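Local coordinates for formate oxidase (Aspergillus oryzae, PDB 5ZU2), which binds FAD and probably uses this flavin to oxidise formate, at residues 541-546 / 556-561; 10-15 / 34-39; 97-102 / 200-205. The protein carries 1 engineered substitution. All coordinates share one frame; numbering follows the deposited sequence.

Interaction 1: residues 541-546 / 556-561; sequences ADASVI and NSVYAV. With FAD (flavin-adenine dinucleotide), chain D.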
loop_
_atom_site.group_PDB
_atom_site.type_symbol
_atom_site.label_atom_id
_atom_site.label_comp_id
_atom_site.label_asym_id
_atom_site.label_seq_id
_atom_site.Cartn_x
_atom_site.Cartn_y
_atom_site.Cartn_z
ATOM N N ALA A 541 13.664 -1.058 -6.244
ATOM C CA ALA A 541 13.294 -0.763 -4.858
ATOM C C ALA A 541 11.889 -0.158 -4.865
ATOM O O ALA A 541 11.730 1.045 -5.095
ATOM C CB ALA A 541 14.317 0.151 -4.193
ATOM N N ASP A 542 10.881 -1.016 -4.658
ATOM C CA ASP A 542 9.476 -0.622 -4.493
ATOM C C ASP A 542 8.672 -1.875 -4.115
ATOM O O ASP A 542 9.232 -2.952 -3.860
ATOM C CB ASP A 542 8.919 0.098 -5.735
ATOM C CG ASP A 542 9.012 -0.732 -7.020
ATOM O OD1 ASP A 542 8.815 -1.968 -6.957
ATOM O OD2 ASP A 542 9.238 -0.139 -8.116
ATOM N N ALA A 543 7.348 -1.727 -4.060
ATOM C CA ALA A 543 6.488 -2.823 -3.643
ATOM C C ALA A 543 6.588 -4.037 -4.562
ATOM O O ALA A 543 6.110 -5.107 -4.187
ATOM C CB ALA A 543 5.032 -2.342 -3.554
ATOM N N SER A 544 7.168 -3.910 -5.753
ATOM C CA SER A 544 7.176 -5.075 -6.632
ATOM C C SER A 544 8.187 -6.127 -6.208
ATOM O O SER A 544 8.099 -7.263 -6.693
ATOM C CB SER A 544 7.461 -4.676 -8.075
ATOM O OG SER A 544 8.787 -4.208 -8.199
ATOM N N VAL A 545 9.120 -5.791 -5.302
ATOM C CA VAL A 545 10.088 -6.787 -4.872
ATOM C C VAL A 545 9.539 -7.655 -3.766
ATOM O O VAL A 545 10.109 -8.724 -3.500
ATOM C CB VAL A 545 11.416 -6.172 -4.389
ATOM C CG1 VAL A 545 11.925 -5.184 -5.376
ATOM C CG2 VAL A 545 11.268 -5.545 -3.009
ATOM N N ILE A 546 8.456 -7.226 -3.121
ATOM C CA ILE A 546 7.871 -7.906 -1.958
ATOM C C ILE A 546 7.426 -9.316 -2.331
ATOM O O ILE A 546 6.512 -9.486 -3.144
ATOM C CB ILE A 546 6.705 -7.092 -1.379
ATOM C CG1 ILE A 546 7.251 -5.837 -0.697
ATOM C CG2 ILE A 546 5.858 -7.940 -0.468
ATOM C CD1 ILE A 546 6.168 -4.928 -0.150
ATOM N N ASN A 556 4.560 0.523 5.353
ATOM C CA ASN A 556 5.684 0.362 6.270
ATOM C C ASN A 556 6.735 -0.577 5.670
ATOM O O ASN A 556 7.930 -0.253 5.646
ATOM C CB ASN A 556 5.142 -0.159 7.611
ATOM C CG ASN A 556 6.179 -0.187 8.723
ATOM O OD1 ASN A 556 5.944 -0.783 9.774
ATOM N ND2 ASN A 556 7.319 0.445 8.503
ATOM N N SER A 557 6.305 -1.729 5.133
ATOM C CA SER A 557 7.262 -2.627 4.478
ATOM C C SER A 557 7.876 -2.008 3.217
ATOM O O SER A 557 9.035 -2.294 2.894
ATOM C CB SER A 557 6.611 -3.969 4.142
ATOM O OG SER A 557 5.683 -3.858 3.081
ATOM N N VAL A 558 7.147 -1.143 2.508
ATOM C CA VAL A 558 7.707 -0.553 1.300
ATOM C C VAL A 558 8.860 0.392 1.648
ATOM O O VAL A 558 9.922 0.357 1.017
ATOM C CB VAL A 558 6.609 0.146 0.472
ATOM C CG1 VAL A 558 7.239 0.949 -0.649
ATOM C CG2 VAL A 558 5.624 -0.878 -0.097
ATOM N N TYR A 559 8.667 1.258 2.644
ATOM C CA TYR A 559 9.771 2.084 3.143
ATOM C C TYR A 559 10.951 1.227 3.585
ATOM O O TYR A 559 12.107 1.543 3.287
ATOM C CB TYR A 559 9.299 2.966 4.300
ATOM C CG TYR A 559 8.576 4.248 3.902
ATOM C CD1 TYR A 559 9.275 5.364 3.446
ATOM C CD2 TYR A 559 7.183 4.331 3.972
ATOM C CE1 TYR A 559 8.593 6.550 3.087
ATOM C CE2 TYR A 559 6.502 5.500 3.628
ATOM C CZ TYR A 559 7.207 6.605 3.188
ATOM O OH TYR A 559 6.517 7.750 2.856
ATOM N N ALA A 560 10.680 0.146 4.312
ATOM C CA ALA A 560 11.759 -0.723 4.767
ATOM C C ALA A 560 12.575 -1.252 3.593
ATOM O O ALA A 560 13.808 -1.362 3.683
ATOM C CB ALA A 560 11.195 -1.882 5.604
ATOM N N VAL A 561 11.897 -1.616 2.496
ATOM C CA VAL A 561 12.593 -2.111 1.309
ATOM C C VAL A 561 13.543 -1.048 0.770
ATOM O O VAL A 561 14.701 -1.336 0.425
ATOM C CB VAL A 561 11.579 -2.544 0.237
ATOM C CG1 VAL A 561 12.283 -2.666 -1.130
ATOM C CG2 VAL A 561 10.866 -3.817 0.664
HETATM P PA FAD D . 4.732 4.368 -5.548
HETATM O O1A FAD D . 3.442 4.342 -6.237
HETATM O O2A FAD D . 4.707 5.038 -4.181
HETATM O O5B FAD D . 5.877 5.110 -6.439
HETATM C C5B FAD D . 5.964 4.938 -7.872
HETATM C C4B FAD D . 6.407 6.259 -8.456
HETATM O O4B FAD D . 6.875 6.073 -9.814
HETATM C C3B FAD D . 5.330 7.345 -8.513
HETATM O O3B FAD D . 5.829 8.613 -8.101
HETATM C C2B FAD D . 4.962 7.386 -9.996
HETATM O O2B FAD D . 4.448 8.649 -10.431
HETATM C C1B FAD D . 6.311 7.069 -10.632
HETATM N N9A FAD D . 6.200 6.549 -11.991
HETATM C C8A FAD D . 5.480 5.450 -12.365
HETATM N N7A FAD D . 5.537 5.183 -13.646
HETATM C C5A FAD D . 6.324 6.196 -14.160
HETATM C C6A FAD D . 6.757 6.485 -15.470
HETATM N N6A FAD D . 6.425 5.747 -16.535
HETATM N N1A FAD D . 7.558 7.564 -15.643
HETATM C C2A FAD D . 7.882 8.297 -14.577
HETATM N N3A FAD D . 7.528 8.128 -13.299
HETATM C C4A FAD D . 6.740 7.053 -13.154
HETATM N N1 FAD D . -0.348 1.554 2.545
HETATM C C2 FAD D . -0.384 1.512 3.910
HETATM O O2 FAD D . 0.511 0.957 4.563
HETATM N N3 FAD D . -1.451 2.113 4.593
HETATM C C4 FAD D . -2.534 2.771 4.011
HETATM O O4 FAD D . -3.428 3.251 4.714
HETATM C C4X FAD D . -2.471 2.807 2.553
HETATM N N5 FAD D . -3.449 3.402 1.908
HETATM C C5X FAD D . -3.391 3.437 0.528
HETATM C C6 FAD D . -4.414 4.094 -0.165
HETATM C C7 FAD D . -4.403 4.178 -1.552
HETATM C C7M FAD D . -5.533 4.886 -2.263
HETATM C C8 FAD D . -3.337 3.598 -2.267
HETATM C C8M FAD D . -3.287 3.671 -3.767
HETATM C C9 FAD D . -2.307 2.954 -1.578
HETATM C C9A FAD D . -2.324 2.868 -0.189
HETATM N N10 FAD D . -1.288 2.243 0.547
HETATM C C10 FAD D . -1.337 2.181 1.914
HETATM C "C1'" FAD D . -0.185 1.560 -0.128
HETATM C "C2'" FAD D . 1.112 2.345 -0.174
HETATM O "O2'" FAD D . 0.841 3.736 -0.328
HETATM C "C3'" FAD D . 1.912 1.852 -1.380
HETATM O "O3'" FAD D . 1.964 0.428 -1.394
HETATM C "C4'" FAD D . 3.333 2.393 -1.505
HETATM O "O4'" FAD D . 3.284 3.821 -1.435
HETATM C "C5'" FAD D . 3.965 1.872 -2.778
HETATM O "O5'" FAD D . 5.273 2.459 -2.925
HETATM P P FAD D . 6.131 2.239 -4.218
HETATM O O1P FAD D . 7.372 3.106 -3.999
HETATM O O2P FAD D . 6.245 0.759 -4.436
HETATM O O3P FAD D . 5.266 2.886 -5.376
#
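Ser557 meets the tip of Ile546, with Ser557 OG 3.4 Å from Ile546 CD1. This is packing only: the hydroxyl bonds to the carbonyl of Ile554, so a small polar side chain can be buried here beside a hydrocarbon. Val558 divides its two branches between protein and cofactor. Its CG2 touches CB of Ala543 at 3.8 Å and faces Ile546, which crosses it at about a right angle. Its CG1, trans to the backbone N (chi1 170°), leans on the FAD, 3.4 Å from O5'. The slight bulk of Ala543 suits a backbone amide that must come close to the pyrophosphate: Ala543 N donates to FAD O2P at 2.7 Å and 170°, almost straight. Asp542 shapes this turn. Its OD1 accepts from both OG (2.6 Å) and N of Ser544, the latter closing an Asx turn, while its OD2 is taken by Thr271 and Gly267. Val561, one helical turn after Val558, places its CG1 3.6 Å from Val545 CG2, the two side chains meeting tip to tip. The loop thus packs, after leaving strand 538-540, against helix 555-572; helix 16-25 adjoins both through Ala541 and Val558, and helix 122-130 adjoins Ala560.

Interaction 2: residues 10-15 / 34-39; sequences VIVGGG and LIVEAG. With FAD (flavin-adenine dinucleotide), chain D.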
loop_
_atom_site.group_PDB
_atom_site.type_symbol
_atom_site.label_atom_id
_atom_site.label_comp_id
_atom_site.label_asym_id
_atom_site.label_seq_id
_atom_site.Cartn_x
_atom_site.Cartn_y
_atom_site.Cartn_z
ATOM N N VAL A 10 20.811 7.176 -10.311
ATOM C CA VAL A 10 19.571 7.606 -10.942
ATOM C C VAL A 10 18.445 6.771 -10.365
ATOM O O VAL A 10 18.476 5.538 -10.453
ATOM C CB VAL A 10 19.625 7.457 -12.469
ATOM C CG1 VAL A 10 18.256 7.714 -13.067
ATOM C CG2 VAL A 10 20.675 8.414 -13.071
ATOM N N ILE A 11 17.472 7.434 -9.744
ATOM C CA ILE A 11 16.231 6.794 -9.312
ATOM C C ILE A 11 15.147 7.094 -10.342
ATOM O O ILE A 11 14.895 8.260 -10.685
ATOM C CB ILE A 11 15.804 7.247 -7.909
ATOM C CG1 ILE A 11 16.668 6.585 -6.828
ATOM C CG2 ILE A 11 14.345 6.919 -7.689
ATOM C CD1 ILE A 11 18.091 7.070 -6.733
ATOM N N VAL A 12 14.528 6.042 -10.854
ATOM C CA VAL A 12 13.484 6.143 -11.858
ATOM C C VAL A 12 12.164 5.980 -11.114
ATOM O O VAL A 12 11.818 4.879 -10.678
ATOM C CB VAL A 12 13.670 5.086 -12.950
ATOM C CG1 VAL A 12 12.685 5.289 -14.093
ATOM C CG2 VAL A 12 15.135 5.087 -13.429
ATOM N N GLY A 13 11.447 7.088 -10.916
ATOM C CA GLY A 13 10.206 7.069 -10.167
ATOM C C GLY A 13 10.357 7.578 -8.745
ATOM O O GLY A 13 10.859 6.853 -7.888
ATOM N N GLY A 14 9.957 8.822 -8.478
ATOM C CA GLY A 14 10.109 9.425 -7.170
ATOM C C GLY A 14 8.983 9.104 -6.214
ATOM O O GLY A 14 8.334 10.004 -5.676
ATOM N N GLY A 15 8.759 7.825 -5.965
ATOM C CA GLY A 15 7.663 7.379 -5.130
ATOM C C GLY A 15 8.098 7.089 -3.711
ATOM O O GLY A 15 9.084 7.651 -3.206
ATOM N N LEU A 34 20.009 11.784 -9.039
ATOM C CA LEU A 34 18.951 12.263 -9.909
ATOM C C LEU A 34 17.678 11.478 -9.635
ATOM O O LEU A 34 17.722 10.251 -9.498
ATOM C CB LEU A 34 19.340 12.093 -11.379
ATOM C CG LEU A 34 18.175 12.226 -12.359
ATOM C CD1 LEU A 34 17.724 13.662 -12.443
ATOM C CD2 LEU A 34 18.573 11.673 -13.713
ATOM N N ILE A 35 16.545 12.175 -9.586
ATOM C CA ILE A 35 15.228 11.537 -9.500
ATOM C C ILE A 35 14.415 11.951 -10.723
ATOM O O ILE A 35 14.205 13.151 -10.941
ATOM C CB ILE A 35 14.472 11.946 -8.232
ATOM C CG1 ILE A 35 15.297 11.649 -6.989
ATOM C CG2 ILE A 35 13.130 11.207 -8.201
ATOM C CD1 ILE A 35 14.655 12.192 -5.694
ATOM N N VAL A 36 13.940 10.967 -11.518
ATOM C CA VAL A 36 12.965 11.240 -12.580
ATOM C C VAL A 36 11.588 10.776 -12.121
ATOM O O VAL A 36 11.447 9.711 -11.503
ATOM C CB VAL A 36 13.360 10.599 -13.932
ATOM C CG1 VAL A 36 14.648 11.236 -14.467
ATOM C CG2 VAL A 36 13.495 9.112 -13.851
ATOM N N GLU A 37 10.570 11.604 -12.386
ATOM C CA GLU A 37 9.223 11.404 -11.857
ATOM C C GLU A 37 8.208 11.975 -12.841
ATOM O O GLU A 37 8.395 13.092 -13.343
ATOM C CB GLU A 37 9.058 12.084 -10.485
ATOM C CG GLU A 37 7.616 12.301 -10.050
ATOM C CD GLU A 37 6.860 10.982 -9.927
ATOM O OE1 GLU A 37 7.497 9.988 -9.523
ATOM O OE2 GLU A 37 5.647 10.922 -10.248
ATOM N N ALA A 38 7.108 11.227 -13.070
ATOM C CA ALA A 38 6.116 11.623 -14.078
ATOM C C ALA A 38 5.239 12.784 -13.620
ATOM O O ALA A 38 4.873 13.630 -14.444
ATOM C CB ALA A 38 5.247 10.425 -14.485
ATOM N N GLY A 39 4.924 12.864 -12.327
ATOM C CA GLY A 39 4.037 13.883 -11.801
ATOM C C GLY A 39 4.782 15.100 -11.281
ATOM O O GLY A 39 5.995 15.233 -11.434
HETATM P PA FAD D . 4.732 4.368 -5.548
HETATM O O1A FAD D . 3.442 4.342 -6.237
HETATM O O2A FAD D . 4.707 5.038 -4.181
HETATM O O5B FAD D . 5.877 5.110 -6.439
HETATM C C5B FAD D . 5.964 4.938 -7.872
HETATM C C4B FAD D . 6.407 6.259 -8.456
HETATM O O4B FAD D . 6.875 6.073 -9.814
HETATM C C3B FAD D . 5.330 7.345 -8.513
HETATM O O3B FAD D . 5.829 8.613 -8.101
HETATM C C2B FAD D . 4.962 7.386 -9.996
HETATM O O2B FAD D . 4.448 8.649 -10.431
HETATM C C1B FAD D . 6.311 7.069 -10.632
HETATM N N9A FAD D . 6.200 6.549 -11.991
HETATM C C8A FAD D . 5.480 5.450 -12.365
HETATM N N7A FAD D . 5.537 5.183 -13.646
HETATM C C5A FAD D . 6.324 6.196 -14.160
HETATM C C6A FAD D . 6.757 6.485 -15.470
HETATM N N6A FAD D . 6.425 5.747 -16.535
HETATM N N1A FAD D . 7.558 7.564 -15.643
HETATM C C2A FAD D . 7.882 8.297 -14.577
HETATM N N3A FAD D . 7.528 8.128 -13.299
HETATM C C4A FAD D . 6.740 7.053 -13.154
HETATM N N1 FAD D . -0.348 1.554 2.545
HETATM C C2 FAD D . -0.384 1.512 3.910
HETATM O O2 FAD D . 0.511 0.957 4.563
HETATM N N3 FAD D . -1.451 2.113 4.593
HETATM C C4 FAD D . -2.534 2.771 4.011
HETATM O O4 FAD D . -3.428 3.251 4.714
HETATM C C4X FAD D . -2.471 2.807 2.553
HETATM N N5 FAD D . -3.449 3.402 1.908
HETATM C C5X FAD D . -3.391 3.437 0.528
HETATM C C6 FAD D . -4.414 4.094 -0.165
HETATM C C7 FAD D . -4.403 4.178 -1.552
HETATM C C7M FAD D . -5.533 4.886 -2.263
HETATM C C8 FAD D . -3.337 3.598 -2.267
HETATM C C8M FAD D . -3.287 3.671 -3.767
HETATM C C9 FAD D . -2.307 2.954 -1.578
HETATM C C9A FAD D . -2.324 2.868 -0.189
HETATM N N10 FAD D . -1.288 2.243 0.547
HETATM C C10 FAD D . -1.337 2.181 1.914
HETATM C "C1'" FAD D . -0.185 1.560 -0.128
HETATM C "C2'" FAD D . 1.112 2.345 -0.174
HETATM O "O2'" FAD D . 0.841 3.736 -0.328
HETATM C "C3'" FAD D . 1.912 1.852 -1.380
HETATM O "O3'" FAD D . 1.964 0.428 -1.394
HETATM C "C4'" FAD D . 3.333 2.393 -1.505
HETATM O "O4'" FAD D . 3.284 3.821 -1.435
HETATM C "C5'" FAD D . 3.965 1.872 -2.778
HETATM O "O5'" FAD D . 5.273 2.459 -2.925
HETATM P P FAD D . 6.131 2.239 -4.218
HETATM O O1P FAD D . 7.372 3.106 -3.999
HETATM O O2P FAD D . 6.245 0.759 -4.436
HETATM O O3P FAD D . 5.266 2.886 -5.376
#
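Strands 10-12 and 34-36 run parallel, 16° apart, pairing Val10 with Leu34, Ile11 with Ile35 and Val12 with Val36. They are the two strands of a beta-alpha-beta unit, connected by helix 16-25, and the glycines after the first strand are consistent with the GxGxxG signature of Rossmann-type dinucleotide binding. Ile11 forms the ladder with both its polar backbone atoms, its N donating to Leu34 O (2.8 Å) and its O accepting from Val36 N. Gly13 N then reaches Val36 O at 2.7 Å, a more bent bond. On one face Val10 lies beside Leu34, and Val12 CG1 beside Val36 CG2 at 3.9 Å; Val10, Leu34 and Val36 pack on strand 253-258, while Val12 touches Gln266. On the other face Ile11 and Ile35 turn to Ala22 of helix 16-25. Ile35 CG2, set trans to the backbone N by its chi1 of -56°, lies 3.7 Å from Gly14 CA, where a bare backbone leaves room for it. Gly14 centres an inverse gamma turn, and lack of a side chain also lets Gly15 CA come within 3.2 Å of FAD O5B. Glu37, just past the second strand, seizes the adenosine ribose with both oxygens. OE1 accepts from FAD O3B at 2.6 Å and, on its anti lone pair, from Gly14 N. OE2 accepts from FAD O2B, also at 2.6 Å, and on its anti side from Gly39 N, which stands 27° out of the carboxylate plane.

Interaction 3: residues 97-102 / 200-205; sequences NYFTWV and CDTIYR. With FAD (flavin-adenine dinucleotide), chain D.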
loop_
_atom_site.group_PDB
_atom_site.type_symbol
_atom_site.label_atom_id
_atom_site.label_comp_id
_atom_site.label_asym_id
_atom_site.label_seq_id
_atom_site.Cartn_x
_atom_site.Cartn_y
_atom_site.Cartn_z
ATOM N N ASN A 97 -2.157 7.948 -0.028
ATOM C CA ASN A 97 -2.640 6.776 0.686
ATOM C C ASN A 97 -3.396 7.179 1.955
ATOM O O ASN A 97 -3.508 8.361 2.290
ATOM C CB ASN A 97 -1.480 5.806 0.958
ATOM C CG ASN A 97 -0.442 6.330 1.938
ATOM O OD1 ASN A 97 -0.642 7.331 2.625
ATOM N ND2 ASN A 97 0.684 5.608 2.027
ATOM N N TYR A 98 -3.914 6.183 2.688
ATOM C CA TYR A 98 -4.747 6.430 3.869
ATOM C C TYR A 98 -3.998 6.206 5.192
ATOM O O TYR A 98 -4.595 5.857 6.219
ATOM C CB TYR A 98 -6.043 5.617 3.775
ATOM C CG TYR A 98 -6.754 5.962 2.487
ATOM C CD1 TYR A 98 -6.843 7.289 2.064
ATOM C CD2 TYR A 98 -7.270 4.974 1.652
ATOM C CE1 TYR A 98 -7.451 7.629 0.848
ATOM C CE2 TYR A 98 -7.885 5.298 0.445
ATOM C CZ TYR A 98 -7.977 6.629 0.047
ATOM O OH TYR A 98 -8.573 6.957 -1.158
ATOM N N PHE A 99 -2.692 6.461 5.177
ATOM C CA PHE A 99 -1.883 6.827 6.341
ATOM C C PHE A 99 -1.508 5.731 7.326
ATOM O O PHE A 99 -0.509 5.900 8.027
ATOM C CB PHE A 99 -2.619 7.906 7.138
ATOM C CG PHE A 99 -3.077 9.037 6.307
ATOM C CD1 PHE A 99 -2.171 9.968 5.842
ATOM C CD2 PHE A 99 -4.415 9.167 5.956
ATOM C CE1 PHE A 99 -2.598 11.048 5.056
ATOM C CE2 PHE A 99 -4.838 10.210 5.159
ATOM C CZ PHE A 99 -3.928 11.152 4.708
ATOM N N THR A 100 -2.166 4.570 7.293
ATOM C CA THR A 100 -1.935 3.566 8.326
ATOM C C THR A 100 -0.521 3.027 8.252
ATOM O O THR A 100 -0.012 2.748 7.167
ATOM C CB THR A 100 -2.931 2.420 8.217
ATOM O OG1 THR A 100 -4.251 2.938 8.400
ATOM C CG2 THR A 100 -2.642 1.385 9.291
ATOM N N TRP A 101 0.124 2.932 9.410
ATOM C CA TRP A 101 1.530 2.558 9.531
ATOM C C TRP A 101 1.609 1.332 10.419
ATOM O O TRP A 101 1.457 1.445 11.642
ATOM C CB TRP A 101 2.343 3.712 10.110
ATOM C CG TRP A 101 3.819 3.438 10.244
ATOM C CD1 TRP A 101 4.461 2.892 11.323
ATOM C CD2 TRP A 101 4.837 3.712 9.271
ATOM N NE1 TRP A 101 5.804 2.801 11.072
ATOM C CE2 TRP A 101 6.063 3.295 9.823
ATOM C CE3 TRP A 101 4.823 4.247 7.980
ATOM C CZ2 TRP A 101 7.260 3.407 9.138
ATOM C CZ3 TRP A 101 6.009 4.359 7.304
ATOM C CH2 TRP A 101 7.216 3.940 7.878
ATOM N N VAL A 102 1.849 0.173 9.809
ATOM C CA VAL A 102 1.807 -1.105 10.510
ATOM C C VAL A 102 2.707 -2.089 9.760
ATOM O O VAL A 102 2.589 -2.227 8.537
ATOM C CB VAL A 102 0.354 -1.606 10.632
ATOM C CG1 VAL A 102 -0.349 -1.527 9.276
ATOM C CG2 VAL A 102 0.308 -3.033 11.180
ATOM N N CYS A 200 -1.212 3.772 14.297
ATOM C CA CYS A 200 -0.295 4.868 14.006
ATOM C C CYS A 200 -0.439 5.270 12.548
ATOM O O CYS A 200 -0.921 4.495 11.718
ATOM C CB CYS A 200 1.157 4.480 14.309
ATOM S SG CYS A 200 1.497 4.289 16.093
ATOM N N ASP A 201 -0.031 6.503 12.244
ATOM C CA ASP A 201 -0.315 7.097 10.953
ATOM C C ASP A 201 0.842 7.941 10.448
ATOM O O ASP A 201 1.557 8.574 11.224
ATOM C CB ASP A 201 -1.572 7.955 11.018
ATOM C CG ASP A 201 -2.817 7.122 11.099
ATOM O OD1 ASP A 201 -3.188 6.531 10.060
ATOM O OD2 ASP A 201 -3.415 7.025 12.198
ATOM N N THR A 202 1.001 7.965 9.126
ATOM C CA THR A 202 1.909 8.929 8.510
ATOM C C THR A 202 1.212 10.286 8.483
ATOM O O THR A 202 1.063 10.899 7.417
ATOM C CB THR A 202 2.350 8.490 7.095
ATOM O OG1 THR A 202 1.229 7.995 6.342
ATOM C CG2 THR A 202 3.459 7.413 7.159
ATOM N N ILE A 203 0.761 10.732 9.664
ATOM C CA ILE A 203 0.204 12.062 9.894
ATOM C C ILE A 203 0.859 12.629 11.146
ATOM O O ILE A 203 1.092 11.899 12.113
ATOM C CB ILE A 203 -1.334 12.039 10.060
ATOM C CG1 ILE A 203 -2.009 11.448 8.821
ATOM C CG2 ILE A 203 -1.865 13.432 10.362
ATOM C CD1 ILE A 203 -3.481 11.090 8.987
ATOM N N TYR A 204 1.203 13.912 11.117
ATOM C CA TYR A 204 1.695 14.556 12.328
ATOM C C TYR A 204 1.342 16.038 12.288
ATOM O O TYR A 204 1.534 16.703 11.262
ATOM C CB TYR A 204 3.198 14.355 12.510
ATOM C CG TYR A 204 3.746 14.942 13.803
ATOM C CD1 TYR A 204 3.202 14.600 15.031
ATOM C CD2 TYR A 204 4.831 15.817 13.789
ATOM C CE1 TYR A 204 3.695 15.129 16.214
ATOM C CE2 TYR A 204 5.345 16.345 14.965
ATOM C CZ TYR A 204 4.775 15.994 16.173
ATOM O OH TYR A 204 5.279 16.512 17.331
ATOM N N ARG A 205 0.791 16.526 13.401
ATOM C CA ARG A 205 0.268 17.886 13.512
ATOM C C ARG A 205 -0.573 18.232 12.285
ATOM O O ARG A 205 -0.351 19.234 11.597
ATOM C CB ARG A 205 1.395 18.901 13.760
ATOM C CG ARG A 205 2.260 18.537 14.998
ATOM C CD ARG A 205 2.986 19.743 15.597
ATOM N NE ARG A 205 2.228 20.966 15.344
ATOM C CZ ARG A 205 2.577 22.191 15.733
ATOM N NH1 ARG A 205 3.690 22.394 16.430
ATOM N NH2 ARG A 205 1.793 23.221 15.421
HETATM P PA FAD D . 4.732 4.368 -5.548
HETATM O O1A FAD D . 3.442 4.342 -6.237
HETATM O O2A FAD D . 4.707 5.038 -4.181
HETATM O O5B FAD D . 5.877 5.110 -6.439
HETATM C C5B FAD D . 5.964 4.938 -7.872
HETATM C C4B FAD D . 6.407 6.259 -8.456
HETATM O O4B FAD D . 6.875 6.073 -9.814
HETATM C C3B FAD D . 5.330 7.345 -8.513
HETATM O O3B FAD D . 5.829 8.613 -8.101
HETATM C C2B FAD D . 4.962 7.386 -9.996
HETATM O O2B FAD D . 4.448 8.649 -10.431
HETATM C C1B FAD D . 6.311 7.069 -10.632
HETATM N N9A FAD D . 6.200 6.549 -11.991
HETATM C C8A FAD D . 5.480 5.450 -12.365
HETATM N N7A FAD D . 5.537 5.183 -13.646
HETATM C C5A FAD D . 6.324 6.196 -14.160
HETATM C C6A FAD D . 6.757 6.485 -15.470
HETATM N N6A FAD D . 6.425 5.747 -16.535
HETATM N N1A FAD D . 7.558 7.564 -15.643
HETATM C C2A FAD D . 7.882 8.297 -14.577
HETATM N N3A FAD D . 7.528 8.128 -13.299
HETATM C C4A FAD D . 6.740 7.053 -13.154
HETATM N N1 FAD D . -0.348 1.554 2.545
HETATM C C2 FAD D . -0.384 1.512 3.910
HETATM O O2 FAD D . 0.511 0.957 4.563
HETATM N N3 FAD D . -1.451 2.113 4.593
HETATM C C4 FAD D . -2.534 2.771 4.011
HETATM O O4 FAD D . -3.428 3.251 4.714
HETATM C C4X FAD D . -2.471 2.807 2.553
HETATM N N5 FAD D . -3.449 3.402 1.908
HETATM C C5X FAD D . -3.391 3.437 0.528
HETATM C C6 FAD D . -4.414 4.094 -0.165
HETATM C C7 FAD D . -4.403 4.178 -1.552
HETATM C C7M FAD D . -5.533 4.886 -2.263
HETATM C C8 FAD D . -3.337 3.598 -2.267
HETATM C C8M FAD D . -3.287 3.671 -3.767
HETATM C C9 FAD D . -2.307 2.954 -1.578
HETATM C C9A FAD D . -2.324 2.868 -0.189
HETATM N N10 FAD D . -1.288 2.243 0.547
HETATM C C10 FAD D . -1.337 2.181 1.914
HETATM C "C1'" FAD D . -0.185 1.560 -0.128
HETATM C "C2'" FAD D . 1.112 2.345 -0.174
HETATM O "O2'" FAD D . 0.841 3.736 -0.328
HETATM C "C3'" FAD D . 1.912 1.852 -1.380
HETATM O "O3'" FAD D . 1.964 0.428 -1.394
HETATM C "C4'" FAD D . 3.333 2.393 -1.505
HETATM O "O4'" FAD D . 3.284 3.821 -1.435
HETATM C "C5'" FAD D . 3.965 1.872 -2.778
HETATM O "O5'" FAD D . 5.273 2.459 -2.925
HETATM P P FAD D . 6.131 2.239 -4.218
HETATM O O1P FAD D . 7.372 3.106 -3.999
HETATM O O2P FAD D . 6.245 0.759 -4.436
HETATM O O3P FAD D . 5.266 2.886 -5.376
HETATM O O HOH W 1 1.112 9.051 4.012
HETATM O O HOH W 2 -5.189 5.001 9.975
HETATM O O HOH W 3 -0.507 1.172 13.276
#
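The Phe99 ring is sandwiched between Ile203 and a backbone carbonyl. CD1 of Ile203 sits over one face in a CH-pi contact, 3.6 Å from the ring centroid, and Asn97 O lies above the centre of the opposite face, itself bonded to Arg208; Thr202 O is at the edge. Trp101 receives CG2 of Thr202 obliquely, 3.5 Å from its CE3. The ring of Tyr98 takes no part in joining the segments but has FAD C6 over one face. A chi1 of -50° places the Phe99 ring beside its own backbone N, back toward Asn97. Thr100 and Asp201 form a non-hydrogen-bonded antiparallel pair, flanked by backbone bonds, where the weakly bonded strand 100-101 edges strand 195-204 of a large mixed sheet, probably that of the substrate domain, as in other GMC oxidoreductases. Thr202 N donates to Phe99 O at 2.8 Å, and Trp101 N to Cys200 O at 3.0 Å. Thr202 centres an inverse gamma turn, and its small branched side chain fits between the rings while OG1 bonds to Gln555. The polar residues Thr100 and Asp201 share a water that accepts from Thr100 OG1 and donates to Asp201 OD1 at 2.5 Å. A second water links Trp101 O to Cys200 N. Toward the cofactor, Thr100 N donates to FAD O4 at 3.2 Å and Thr100 O accepts weakly from FAD N3. Asn97 ND2 has two acceptors, FAD O2' at 3.0 Å and OE1 of Gln555.

Overall arrangement
All three contacts are buried and all touch the one FAD, each at a different part of it: interaction 2 at the adenosine, interaction 1 at the pyrophosphate, interaction 3 at the flavin and ribityl chain. Interactions 1 and 2 share a setting, since strands 9-12 and 33-36 and strand 538-540, which leads into 541-546, belong to the same parallel sheet and helix 16-25 packs on both contacts, although their nearest atoms stay about 6 Å apart. Interaction 3 belongs to the large mixed sheet, yet it abuts interaction 1 where Asn556 and Tyr559 pack on Trp101. Chemistry follows place: interaction 1 is apolar between its segments, interaction 2 is a parallel strand ladder ending in a carboxylate, and interaction 3 mixes antiparallel bonds, rings and bridging waters.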